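Local structure of minor fimbrium subunit Mfa5 (Porphyromonas gingivalis ATCC 33277, 6TO1) at residues 125-130 and 185-190; 155-160 and 170-175; 181-186 and 217-222; 208-213 and 345-350; 229-234 and 395-400. The protein is an accessory subunit of the minor fimbriae, filamentous surface pili that mediate biofilm formation and adhesion to host cells and other oral bacteria. All coordinates share one frame; numbering follows the deposited sequence.

Interaction 1 of 5, residues 125-130 and 185-190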
# COMPACT_ATOMS: atom_id res chain seq x y z
N PRO A 125 8.03 7.30 7.02
CA PRO A 125 8.71 8.49 7.57
C PRO A 125 10.20 8.26 7.80
O PRO A 125 10.64 7.20 8.27
CB PRO A 125 7.98 8.76 8.89
CG PRO A 125 6.57 8.20 8.62
CD PRO A 125 6.85 6.93 7.83
N VAL A 126 10.99 9.26 7.43
CA VAL A 126 12.44 9.16 7.49
C VAL A 126 12.97 10.50 7.94
O VAL A 126 12.56 11.55 7.42
CB VAL A 126 13.05 8.74 6.14
CG1 VAL A 126 12.47 9.60 4.99
CG2 VAL A 126 14.58 8.83 6.16
N ASP A 127 13.85 10.49 8.93
CA ASP A 127 14.51 11.68 9.42
C ASP A 127 16.00 11.55 9.12
O ASP A 127 16.57 10.47 9.26
CB ASP A 127 14.30 11.88 10.93
CG ASP A 127 12.96 12.51 11.25
OD1 ASP A 127 12.38 13.20 10.38
OD2 ASP A 127 12.48 12.32 12.40
N VAL A 128 16.61 12.66 8.71
CA VAL A 128 18.00 12.72 8.28
C VAL A 128 18.68 13.84 9.03
O VAL A 128 18.13 14.94 9.13
CB VAL A 128 18.12 12.98 6.76
CG1 VAL A 128 19.57 13.07 6.33
CG2 VAL A 128 17.34 11.93 5.99
N VAL A 129 19.88 13.57 9.55
CA VAL A 129 20.73 14.62 10.10
C VAL A 129 21.97 14.69 9.24
O VAL A 129 22.74 13.73 9.17
CB VAL A 129 21.13 14.40 11.57
CG1 VAL A 129 21.92 15.65 12.03
CG2 VAL A 129 19.93 14.15 12.44
N MET A 130 22.18 15.83 8.59
CA MET A 130 23.39 16.08 7.83
C MET A 130 24.41 16.74 8.74
O MET A 130 24.07 17.66 9.50
CB MET A 130 23.09 16.98 6.63
CG MET A 130 22.18 16.35 5.60
SD MET A 130 21.81 17.52 4.28
CE MET A 130 23.38 17.66 3.43
N SER A 185 20.28 23.66 12.09
CA SER A 185 18.83 23.53 11.99
C SER A 185 18.33 22.28 12.70
O SER A 185 18.95 21.22 12.58
CB SER A 185 18.39 23.51 10.52
OG SER A 185 16.98 23.51 10.40
N ASP A 186 17.25 22.40 13.47
CA ASP A 186 16.50 21.21 13.89
C ASP A 186 15.79 20.63 12.67
O ASP A 186 15.83 21.18 11.57
CB ASP A 186 15.49 21.54 15.00
CG ASP A 186 15.13 20.32 15.89
OD1 ASP A 186 15.42 19.14 15.57
OD2 ASP A 186 14.53 20.55 16.96
N PHE A 187 15.09 19.52 12.87
CA PHE A 187 14.39 18.87 11.78
C PHE A 187 13.44 19.83 11.07
O PHE A 187 12.64 20.52 11.71
CB PHE A 187 13.63 17.67 12.32
CG PHE A 187 14.50 16.51 12.68
CD1 PHE A 187 15.31 15.91 11.74
CD2 PHE A 187 14.49 16.00 13.97
CE1 PHE A 187 16.09 14.81 12.07
CE2 PHE A 187 15.27 14.91 14.31
CZ PHE A 187 16.06 14.32 13.36
N THR A 188 13.52 19.88 9.74
CA THR A 188 12.68 20.80 8.98
C THR A 188 12.51 20.29 7.56
O THR A 188 13.24 19.40 7.10
CB THR A 188 13.27 22.22 9.00
OG1 THR A 188 12.41 23.14 8.33
CG2 THR A 188 14.61 22.29 8.30
N LYS A 189 11.51 20.84 6.88
CA LYS A 189 11.33 20.64 5.44
C LYS A 189 11.62 21.92 4.65
O LYS A 189 11.44 21.94 3.43
CB LYS A 189 9.92 20.14 5.12
CG LYS A 189 9.53 18.81 5.73
CD LYS A 189 8.02 18.54 5.58
CE LYS A 189 7.55 17.42 6.46
NZ LYS A 189 7.91 16.06 5.96
N ASP A 190 12.12 22.95 5.32
CA ASP A 190 12.38 24.26 4.72
C ASP A 190 13.71 24.25 3.98
O ASP A 190 14.76 24.60 4.52
CB ASP A 190 12.34 25.32 5.82
CG ASP A 190 12.44 26.74 5.28
OD1 ASP A 190 12.84 26.93 4.12
OD2 ASP A 190 12.16 27.68 6.06
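A chi1 of -74° in Phe-187 and of -81° in Asp-127 turns each side chain anti to its carbonyl carbon, and the phenyl ring and carboxylate meet on one face of the central sheet of the von Willebrand factor type A domain. Phe-187 stands where the chain turns a corner after edge strand 181-186. Its ring passes over Arg-171 and Ala-173 of strand 170-177 to reach strand 126-133, a span that suits a long, flat, apolar group. The carboxylate stacks on one face of the ring, the planes 21° apart, with Asp-127 CG displaced toward the rim; Asp-127 CB comes to 3.6 Å from Phe-187 CE1. Asp-127 OD2 is satisfied by a salt bridge to Arg-171 and a hydrogen bond with Ser-223. Two residues on, Val-129 brings CG2 obliquely to 3.9 Å from Phe-187 CE1, while Met-220 of helix 209-220 touches both side chains. Past the corner, Thr-188 OG1 accepts from Asp-190 N at 3.0 Å, an ST turn leading into helix 191-199. At the ring's edge, near its plane, Val-128 O lies 3.6 Å from Phe-187 CE1.

Interaction 2 of 5, residues 155-160 and 170-175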
# COMPACT_ATOMS: atom_id res chain seq x y z
N ARG A 155 22.53 20.22 -3.04
CA ARG A 155 21.93 19.27 -3.96
C ARG A 155 21.24 18.14 -3.21
O ARG A 155 20.15 17.70 -3.61
CB ARG A 155 22.98 18.74 -4.92
CG ARG A 155 22.37 17.82 -5.98
CD ARG A 155 23.44 17.09 -6.80
NE ARG A 155 22.88 15.91 -7.45
CZ ARG A 155 22.53 15.85 -8.74
NH1 ARG A 155 22.67 16.92 -9.51
NH2 ARG A 155 22.02 14.73 -9.24
N PHE A 156 21.86 17.64 -2.13
CA PHE A 156 21.26 16.57 -1.34
C PHE A 156 19.96 17.04 -0.69
O PHE A 156 18.96 16.31 -0.68
CB PHE A 156 22.23 16.09 -0.25
CG PHE A 156 23.54 15.54 -0.76
CD1 PHE A 156 23.64 15.01 -2.04
CD2 PHE A 156 24.66 15.53 0.05
CE1 PHE A 156 24.84 14.50 -2.49
CE2 PHE A 156 25.87 15.02 -0.40
CZ PHE A 156 25.96 14.51 -1.68
N VAL A 157 19.97 18.24 -0.10
CA VAL A 157 18.75 18.76 0.51
C VAL A 157 17.62 18.79 -0.50
O VAL A 157 16.51 18.31 -0.25
CB VAL A 157 19.01 20.16 1.11
CG1 VAL A 157 17.71 20.85 1.43
CG2 VAL A 157 19.90 20.03 2.36
N LYS A 158 17.88 19.35 -1.68
CA LYS A 158 16.84 19.49 -2.68
C LYS A 158 16.38 18.15 -3.23
O LYS A 158 15.20 18.00 -3.56
CB LYS A 158 17.35 20.37 -3.81
CG LYS A 158 17.64 21.79 -3.37
CD LYS A 158 18.28 22.58 -4.50
CE LYS A 158 18.67 23.98 -4.06
NZ LYS A 158 19.55 24.63 -5.08
N LYS A 159 17.28 17.18 -3.33
CA LYS A 159 16.91 15.85 -3.78
C LYS A 159 16.03 15.13 -2.77
O LYS A 159 15.08 14.43 -3.14
CB LYS A 159 18.19 15.06 -4.07
CG LYS A 159 17.99 13.81 -4.86
CD LYS A 159 19.32 13.10 -5.04
CE LYS A 159 20.05 13.57 -6.28
NZ LYS A 159 21.30 12.77 -6.46
N MET A 160 16.30 15.29 -1.48
CA MET A 160 15.51 14.61 -0.47
C MET A 160 14.23 15.36 -0.13
O MET A 160 13.30 14.75 0.38
CB MET A 160 16.40 14.36 0.75
CG MET A 160 17.50 13.32 0.46
SD MET A 160 18.40 12.95 2.08
CE MET A 160 19.24 14.02 2.42
N VAL A 170 9.64 13.18 4.89
CA VAL A 170 11.08 13.43 5.02
C VAL A 170 11.28 14.70 5.83
O VAL A 170 10.62 15.70 5.57
CB VAL A 170 11.75 13.59 3.64
CG1 VAL A 170 13.27 13.90 3.82
CG2 VAL A 170 11.53 12.37 2.79
N ARG A 171 12.20 14.67 6.82
CA ARG A 171 12.71 15.88 7.44
C ARG A 171 14.24 15.84 7.48
O ARG A 171 14.85 14.76 7.54
CB ARG A 171 12.20 16.10 8.88
CG ARG A 171 10.68 16.21 9.01
CD ARG A 171 10.26 16.49 10.45
NE ARG A 171 10.82 15.51 11.38
CZ ARG A 171 10.81 15.67 12.70
NH1 ARG A 171 10.26 16.76 13.23
NH2 ARG A 171 11.35 14.77 13.49
N ILE A 172 14.87 17.01 7.47
CA ILE A 172 16.32 17.13 7.49
C ILE A 172 16.71 18.11 8.58
O ILE A 172 16.15 19.20 8.67
CB ILE A 172 16.89 17.59 6.14
CG1 ILE A 172 16.57 16.63 5.00
CG2 ILE A 172 18.43 17.69 6.23
CD1 ILE A 172 17.01 17.14 3.63
N ALA A 173 17.67 17.71 9.42
CA ALA A 173 18.35 18.58 10.37
C ALA A 173 19.80 18.76 9.93
O ALA A 173 20.33 17.99 9.11
CB ALA A 173 18.29 18.01 11.78
N LEU A 174 20.44 19.80 10.45
CA LEU A 174 21.74 20.20 9.95
C LEU A 174 22.68 20.59 11.08
O LEU A 174 22.36 21.43 11.92
CB LEU A 174 21.59 21.37 8.96
CG LEU A 174 22.88 21.85 8.32
CD1 LEU A 174 23.51 20.77 7.43
CD2 LEU A 174 22.61 23.16 7.53
N VAL A 175 23.85 19.94 11.06
CA VAL A 175 24.96 20.19 11.97
C VAL A 175 26.21 20.55 11.16
O VAL A 175 26.50 19.92 10.14
CB VAL A 175 25.24 18.94 12.84
CG1 VAL A 175 26.49 19.16 13.69
CG2 VAL A 175 24.05 18.59 13.74
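Val-170 O accepts a hydrogen bond from Lys-189 NZ at the start of strand 170-177, while the side chain of Val-170 turns to Met-160 in the last turn of helix 143-160. Helix and strand belong to a beta-alpha-beta unit begun by strand 126-133. Their short segments run nearly antiparallel, at 159°, with axes 9.6 Å apart. On the helix's other flank, Lys-159 NZ binds Asp-398 and the carbonyls of Ala-394 and Ala-396, at the end of helix 390-395 and in the loop after it.

Ile-172 has the largest share of the contact, and its CD1 meets both Val-157 and Met-160. Its chain is extended (chi2 174°), which drives CD1 up to the helix, 3.9 Å from Val-157 CA. Met-160 crosses the isoleucine at about a right angle, and a bend at chi3 (-75°) brings Met-160 CE to 4.0 Å from Ile-172 CD1; Met-160 CB lies equally near. A flexible thioether suits this place, since it can wrap round a branched neighbour. Val-170 CG1 is 3.5 Å from Met-160 O. Leu-194 of helix 191-199 and Met-130 of strand 126-133 touch both Val-157 and Ile-172.

No hydrogen bond links the two segments. All four touching residues are buried, so the attachment here rests on van der Waals packing of mainly apolar groups, probably favoured by their removal from water.

Interaction 3 of 5, residues 181-186 and 217-222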
# COMPACT_ATOMS: atom_id res chain seq x y z
N PRO A 181 30.86 21.45 17.65
CA PRO A 181 29.73 21.31 16.72
C PRO A 181 28.78 22.49 16.85
O PRO A 181 28.73 23.19 17.87
CB PRO A 181 29.07 20.00 17.19
CG PRO A 181 29.31 20.00 18.69
CD PRO A 181 30.70 20.60 18.85
N HIS A 182 28.02 22.70 15.78
CA HIS A 182 27.04 23.78 15.70
C HIS A 182 25.70 23.26 15.21
O HIS A 182 25.63 22.64 14.15
CB HIS A 182 27.49 24.86 14.73
CG HIS A 182 28.89 25.33 14.97
ND1 HIS A 182 29.22 26.11 16.06
CD2 HIS A 182 30.03 25.17 14.26
CE1 HIS A 182 30.51 26.40 16.02
NE2 HIS A 182 31.03 25.82 14.95
N ARG A 183 24.64 23.51 15.98
CA ARG A 183 23.30 23.12 15.54
C ARG A 183 22.79 24.19 14.60
O ARG A 183 22.35 25.26 15.04
CB ARG A 183 22.35 22.93 16.71
CG ARG A 183 20.96 22.45 16.23
CD ARG A 183 19.94 22.41 17.37
NE ARG A 183 20.39 21.47 18.40
CZ ARG A 183 19.58 20.71 19.14
NH1 ARG A 183 18.27 20.77 18.98
NH2 ARG A 183 20.10 19.89 20.05
N LEU A 184 22.82 23.91 13.30
CA LEU A 184 22.39 24.90 12.32
C LEU A 184 20.87 24.86 12.10
O LEU A 184 20.24 25.90 11.91
CB LEU A 184 23.11 24.68 11.00
CG LEU A 184 24.64 24.84 11.04
CD1 LEU A 184 25.24 24.75 9.63
CD2 LEU A 184 25.06 26.13 11.73
N SER A 185 20.28 23.66 12.09
CA SER A 185 18.83 23.53 11.99
C SER A 185 18.33 22.28 12.70
O SER A 185 18.95 21.22 12.58
CB SER A 185 18.39 23.51 10.52
OG SER A 185 16.98 23.51 10.40
N ASP A 186 17.25 22.40 13.47
CA ASP A 186 16.50 21.21 13.89
C ASP A 186 15.79 20.63 12.67
O ASP A 186 15.83 21.18 11.57
CB ASP A 186 15.49 21.54 15.00
CG ASP A 186 15.13 20.32 15.89
OD1 ASP A 186 15.42 19.14 15.57
OD2 ASP A 186 14.53 20.55 16.96
N ARG A 217 23.45 12.72 17.20
CA ARG A 217 22.74 11.76 18.04
C ARG A 217 21.76 12.47 18.97
O ARG A 217 20.65 11.97 19.20
CB ARG A 217 23.73 10.91 18.85
CG ARG A 217 24.61 10.05 18.03
CD ARG A 217 25.18 8.89 18.85
NE ARG A 217 25.96 9.30 20.00
CZ ARG A 217 25.66 9.00 21.26
NH1 ARG A 217 26.48 9.37 22.24
NH2 ARG A 217 24.54 8.35 21.57
N ASN A 218 22.14 13.63 19.49
CA ASN A 218 21.24 14.38 20.35
C ASN A 218 20.00 14.80 19.57
O ASN A 218 18.87 14.70 20.07
CB ASN A 218 21.93 15.63 20.90
CG ASN A 218 22.90 15.34 22.05
OD1 ASN A 218 23.02 14.22 22.54
ND2 ASN A 218 23.59 16.38 22.47
N ILE A 219 20.20 15.27 18.34
CA ILE A 219 19.07 15.69 17.52
C ILE A 219 18.20 14.50 17.16
O ILE A 219 16.98 14.57 17.23
CB ILE A 219 19.58 16.41 16.26
CG1 ILE A 219 20.17 17.76 16.64
CG2 ILE A 219 18.45 16.60 15.25
CD1 ILE A 219 20.97 18.43 15.57
N MET A 220 18.82 13.39 16.76
CA MET A 220 18.06 12.22 16.33
C MET A 220 17.28 11.59 17.47
O MET A 220 16.28 10.91 17.21
CB MET A 220 19.00 11.20 15.70
CG MET A 220 18.25 10.10 14.97
SD MET A 220 17.54 10.72 13.42
CE MET A 220 18.92 10.70 12.30
N ALA A 221 17.68 11.82 18.72
CA ALA A 221 16.97 11.24 19.86
C ALA A 221 15.50 11.63 19.91
O ALA A 221 14.71 10.91 20.52
CB ALA A 221 17.64 11.66 21.16
N THR A 222 15.10 12.75 19.33
CA THR A 222 13.69 13.14 19.36
C THR A 222 12.89 12.57 18.19
O THR A 222 11.67 12.76 18.13
CB THR A 222 13.56 14.66 19.36
OG1 THR A 222 13.92 15.15 18.06
CG2 THR A 222 14.50 15.28 20.41
O HOH W 1 23.02 19.08 21.08
O HOH W 2 15.52 16.96 17.53
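Strand 181-186 runs past the last turn of helix 209-220, nearest where Asp-186 CA and Ile-219 CA are 7.1 Å apart, and it carries a classic beta bulge in which Leu-184 and Ser-185 both face Leu-174 of the adjoining strand. Ile-219 is the centre of the contact. Its CG1 faces the centre of one face of the Arg-183 guanidinium, 3.9 Å from Arg-183 CZ, and its CD1 reaches back along the arginine chain to 4.1 Å from Arg-183 CG, the two chains lying alongside and pointing opposite ways. Arg-183 gets there by leaving the backbone with CG anti to N (chi1 -177°) and then bending at chi3 (-61°), which lays the flat group over the isoleucine. Arginine suits an exposed strand edge, because its face can cover an apolar neighbour while its N-H groups remain in the plane for water. One water does lie in that plane, accepting from Arg-183 NH2 at 3.2 Å and from Asn-218 ND2 at 3.1 Å.

In the conformer of Asp-186 described, its OD1 approaches Ile-219 CG2 to 4.0 Å. A second water donates to that OD1 and, at 2.8 Å, to Ile-219 O. Further in, Ile-219 also touches Phe-187 and Val-175, so this one side chain links the partly exposed edge to the packed face of the sheet. An antiparallel edge strand beside an otherwise parallel sheet, with helices packed on the faces of the sheet, is characteristic of the Rossmann-like von Willebrand factor type A fold.

Interaction 4 of 5, residues 208-213 and 345-350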
# COMPACT_ATOMS: atom_id res chain seq x y z
N HIS A 208 36.40 18.24 15.02
CA HIS A 208 35.82 17.49 16.15
C HIS A 208 34.68 16.60 15.63
O HIS A 208 33.50 16.84 15.86
CB HIS A 208 35.33 18.47 17.21
CG HIS A 208 35.22 17.91 18.59
ND1 HIS A 208 34.65 16.69 18.89
CD2 HIS A 208 35.58 18.45 19.78
CE1 HIS A 208 34.66 16.51 20.20
NE2 HIS A 208 35.24 17.56 20.76
N THR A 209 35.08 15.60 14.83
CA THR A 209 34.08 14.75 14.17
C THR A 209 33.21 14.03 15.20
O THR A 209 32.00 13.92 15.03
CB THR A 209 34.81 13.80 13.23
OG1 THR A 209 35.60 14.57 12.31
CG2 THR A 209 33.84 12.91 12.44
N GLN A 210 33.81 13.57 16.29
CA GLN A 210 33.01 12.98 17.35
C GLN A 210 31.94 13.96 17.81
O GLN A 210 30.78 13.59 18.00
CB GLN A 210 33.89 12.56 18.51
CG GLN A 210 33.08 12.22 19.74
CD GLN A 210 33.90 11.67 20.88
OE1 GLN A 210 35.04 12.10 21.13
NE2 GLN A 210 33.31 10.71 21.60
N GLY A 211 32.31 15.23 17.96
CA GLY A 211 31.34 16.22 18.43
C GLY A 211 30.21 16.45 17.45
O GLY A 211 29.04 16.59 17.84
N GLY A 212 30.53 16.51 16.15
CA GLY A 212 29.49 16.58 15.15
C GLY A 212 28.55 15.40 15.22
O GLY A 212 27.33 15.56 15.18
N LEU A 213 29.10 14.20 15.38
CA LEU A 213 28.25 13.01 15.47
C LEU A 213 27.44 12.99 16.76
O LEU A 213 26.29 12.55 16.76
CB LEU A 213 29.11 11.76 15.34
CG LEU A 213 29.74 11.53 13.99
CD1 LEU A 213 30.76 10.42 14.02
CD2 LEU A 213 28.65 11.22 12.92
N ILE A 345 34.74 7.02 15.08
CA ILE A 345 34.17 5.70 14.80
C ILE A 345 33.40 5.20 16.02
O ILE A 345 32.30 4.64 15.90
CB ILE A 345 35.26 4.70 14.37
CG1 ILE A 345 35.98 5.17 13.10
CG2 ILE A 345 34.63 3.33 14.23
CD1 ILE A 345 37.30 4.47 12.84
N ASN A 346 33.96 5.42 17.22
CA ASN A 346 33.35 5.01 18.48
C ASN A 346 32.00 5.68 18.67
O ASN A 346 31.00 5.04 19.04
CB ASN A 346 34.32 5.38 19.62
CG ASN A 346 34.21 4.51 20.85
OD1 ASN A 346 35.19 4.35 21.59
ND2 ASN A 346 33.03 4.01 21.13
N GLU A 347 31.94 6.99 18.40
CA GLU A 347 30.71 7.75 18.54
C GLU A 347 29.66 7.29 17.53
O GLU A 347 28.48 7.17 17.86
CB GLU A 347 31.02 9.22 18.35
CG GLU A 347 29.88 10.14 18.69
CD GLU A 347 29.60 10.19 20.18
OE1 GLU A 347 30.55 9.97 20.97
OE2 GLU A 347 28.45 10.45 20.57
N ALA A 348 30.09 6.99 16.31
CA ALA A 348 29.17 6.46 15.34
C ALA A 348 28.61 5.12 15.78
O ALA A 348 27.47 4.80 15.46
CB ALA A 348 29.83 6.33 13.97
N GLN A 349 29.40 4.32 16.51
CA GLN A 349 28.90 3.03 16.98
C GLN A 349 27.69 3.20 17.89
O GLN A 349 26.75 2.40 17.85
CB GLN A 349 30.00 2.24 17.70
CG GLN A 349 29.59 0.80 17.99
CD GLN A 349 29.27 0.01 16.72
OE1 GLN A 349 30.07 -0.06 15.80
NE2 GLN A 349 28.10 -0.58 16.68
N PHE A 350 27.71 4.23 18.74
CA PHE A 350 26.56 4.48 19.61
C PHE A 350 25.33 4.80 18.76
O PHE A 350 24.23 4.34 19.06
CB PHE A 350 26.82 5.63 20.59
CG PHE A 350 28.11 5.49 21.37
CD1 PHE A 350 28.52 4.24 21.83
CD2 PHE A 350 28.91 6.58 21.62
CE1 PHE A 350 29.71 4.09 22.53
CE2 PHE A 350 30.08 6.44 22.31
CZ PHE A 350 30.48 5.20 22.76
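Gln-210 comes across Glu-347 nearly perpendicular to it, each sent out with CG anti to its backbone N, and amide and carboxylate meet with their planes 54° apart. Gln-210 extends straight beyond CG, whereas Glu-347 bends at chi2, and this brings Gln-210 NE2 to 2.9 Å from Glu-347 OE1. The bond is almost straight, 174° at the hydrogen; OE1 lies in the glutamine's amide plane and is met on its anti side, with the donor tilted out of the carboxylate plane. The charge of the buried Glu-347 is probably stabilised by Tyr-309 OH, which also binds OE1, and by Arg-217, in a salt bridge with OE2. Gln-210 uses its other end too, OE1 bonding to Tyr-242 N, so both ends of the amide are held.

Beside this polar pair, the aliphatic part of the glutamate lies against Leu-213, with Glu-347 CG 3.8 Å from Leu-213 CB. Leu-213 CD1 goes on to Ala-348 CB at 4.2 Å, where a small residue lets the helices come close. At the helix start His-208 is the N-cap: its ND1 accepts from Gly-211 N at 2.9 Å, and Gly-211, having no side chain, allows the imidazole to sit near.

The contact packs two helices of the von Willebrand factor type A domain, about 13 Å (Gln-210 side chain to ion) from the magnesium bound by Ser-135, Ser-137 and Thr-207. Helices 209-220 and 340-353 run nearly parallel, their short segments 13° apart. Thr-378 of helix 369-378 touches Leu-213 and Ala-348, and Leu-213 also packs on Ile-230 of strand 227-234.

Interaction 5 of 5, residues 229-234 and 395-400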
# COMPACT_ATOMS: atom_id res chain seq x y z
N HIS A 229 18.67 8.44 9.41
CA HIS A 229 19.96 8.50 8.74
C HIS A 229 20.80 9.67 9.24
O HIS A 229 20.28 10.76 9.47
CB HIS A 229 19.80 8.71 7.22
CG HIS A 229 19.02 7.64 6.52
ND1 HIS A 229 19.61 6.60 5.85
CD2 HIS A 229 17.68 7.46 6.39
CE1 HIS A 229 18.68 5.84 5.30
NE2 HIS A 229 17.50 6.33 5.63
N ILE A 230 22.09 9.43 9.41
CA ILE A 230 23.09 10.47 9.60
C ILE A 230 24.01 10.46 8.40
O ILE A 230 24.53 9.40 8.03
CB ILE A 230 23.88 10.28 10.91
CG1 ILE A 230 22.92 10.37 12.09
CG2 ILE A 230 25.04 11.27 10.99
CD1 ILE A 230 23.56 9.95 13.43
N ILE A 231 24.21 11.62 7.79
CA ILE A 231 25.12 11.77 6.66
C ILE A 231 26.29 12.65 7.10
O ILE A 231 26.10 13.84 7.36
CB ILE A 231 24.42 12.40 5.43
CG1 ILE A 231 23.25 11.54 4.97
CG2 ILE A 231 25.44 12.65 4.29
CD1 ILE A 231 22.26 12.33 4.04
N LEU A 232 27.50 12.10 7.11
CA LEU A 232 28.70 12.83 7.50
C LEU A 232 29.50 13.17 6.26
O LEU A 232 29.88 12.29 5.50
CB LEU A 232 29.55 12.01 8.47
CG LEU A 232 30.89 12.58 8.90
CD1 LEU A 232 30.74 13.86 9.71
CD2 LEU A 232 31.65 11.48 9.68
N MET A 233 29.78 14.46 6.09
CA MET A 233 30.52 14.99 4.95
C MET A 233 31.81 15.57 5.50
O MET A 233 31.80 16.62 6.16
CB MET A 233 29.68 16.05 4.23
CG MET A 233 28.46 15.44 3.56
SD MET A 233 27.03 16.54 3.36
CE MET A 233 27.77 17.83 2.37
N SER A 234 32.93 14.90 5.25
CA SER A 234 34.17 15.28 5.92
C SER A 234 35.34 14.91 5.03
O SER A 234 35.24 14.01 4.20
CB SER A 234 34.27 14.59 7.29
OG SER A 234 35.55 14.82 7.85
N ALA A 395 24.90 11.00 -8.06
CA ALA A 395 24.03 9.84 -7.92
C ALA A 395 23.47 9.64 -6.52
O ALA A 395 22.56 8.83 -6.35
CB ALA A 395 24.79 8.58 -8.34
N ALA A 396 23.96 10.37 -5.52
CA ALA A 396 23.68 9.99 -4.15
C ALA A 396 22.30 10.44 -3.66
O ALA A 396 21.81 11.51 -4.01
CB ALA A 396 24.74 10.58 -3.22
N PHE A 397 21.70 9.60 -2.81
CA PHE A 397 20.47 9.93 -2.05
C PHE A 397 19.28 10.16 -2.97
O PHE A 397 18.47 11.06 -2.75
CB PHE A 397 20.69 11.14 -1.12
CG PHE A 397 21.87 10.95 -0.20
CD1 PHE A 397 21.86 9.93 0.73
CD2 PHE A 397 22.99 11.73 -0.32
CE1 PHE A 397 22.94 9.70 1.53
CE2 PHE A 397 24.09 11.50 0.49
CZ PHE A 397 24.06 10.48 1.40
N ASP A 398 19.14 9.30 -3.98
CA ASP A 398 18.10 9.49 -4.98
C ASP A 398 16.71 9.22 -4.40
O ASP A 398 15.75 9.95 -4.72
CB ASP A 398 18.34 8.57 -6.18
CG ASP A 398 19.17 9.22 -7.27
OD1 ASP A 398 19.37 10.45 -7.22
OD2 ASP A 398 19.62 8.49 -8.18
N ASN A 399 16.56 8.18 -3.59
CA ASN A 399 15.26 7.83 -3.00
C ASN A 399 15.46 7.54 -1.52
O ASN A 399 15.49 6.38 -1.10
CB ASN A 399 14.63 6.65 -3.72
CG ASN A 399 14.25 6.98 -5.14
OD1 ASN A 399 14.99 6.69 -6.07
ND2 ASN A 399 13.09 7.62 -5.31
N ILE A 400 15.60 8.60 -0.73
CA ILE A 400 15.81 8.38 0.69
C ILE A 400 14.53 7.86 1.33
O ILE A 400 14.58 7.16 2.35
CB ILE A 400 16.30 9.66 1.37
CG1 ILE A 400 16.90 9.32 2.74
CG2 ILE A 400 15.20 10.67 1.53
CD1 ILE A 400 18.23 8.53 2.63
O HOH W 3 15.18 5.53 4.24
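Ile-400 CD1 sits over the centre of one face of the His-229 imidazole, and Ile-231 CD1 lies over one face of the Phe-397 ring, displaced toward its rim. Both are CH-pi contacts, and both join strand 227-234, inside the central sheet of the von Willebrand factor type A fold, to the loop after helix 390-395. The two pairs are exchanged in kind: the strand gives one ring and one isoleucine, and so does the loop.

The methyl of Ile-400 is 3.8 Å from the His-229 ring centroid and only 8° off the ring normal. Its CG1 leaves anti to N, and a bend at chi2 (69°) sets CD1 over the imidazole. Ile-231 CD1 approaches Phe-397 CZ at 3.7 Å; the unbranched end of isoleucine can lie against a flat face, here off-centre. Phe-397 itself has a left-handed backbone conformation.

Other rings complete the cluster, since Phe-156 and His-359 each meet Phe-397 edge-to-face. The His-229 imidazole is fixed by a hydrogen bond between its ND1 and His-359 NE2. Met-160 of helix 143-160 touches both isoleucines. At the imidazole edge, in its plane, a water lies 2.8 Å from His-229 NE2 and also near Ile-400 O.

In the fold
From the N terminus, interaction 1 closes a loop from strand 126-133 to the corner after strand 181-186, and interaction 2 lies within that loop, fastening helix 143-160 to strand 170-177. Interaction 3 shares Ser-185 and Asp-186 with interaction 1 and brings helix 209-220 to the sheet's edge. Interaction 4 crosses it, leaving from the start of the same helix for helix 340-353, more than 130 residues on. Interaction 5 crosses interaction 4 in turn, running from strand 227-234 to the loop at 395-400. Helices 143-160 and 209-220 cover opposite faces of one sheet: on strand 227-234, Ile-231 meets the first and Ile-230 the second. Strands 126-133 and 227-234 hydrogen-bond between interactions 1 and 5.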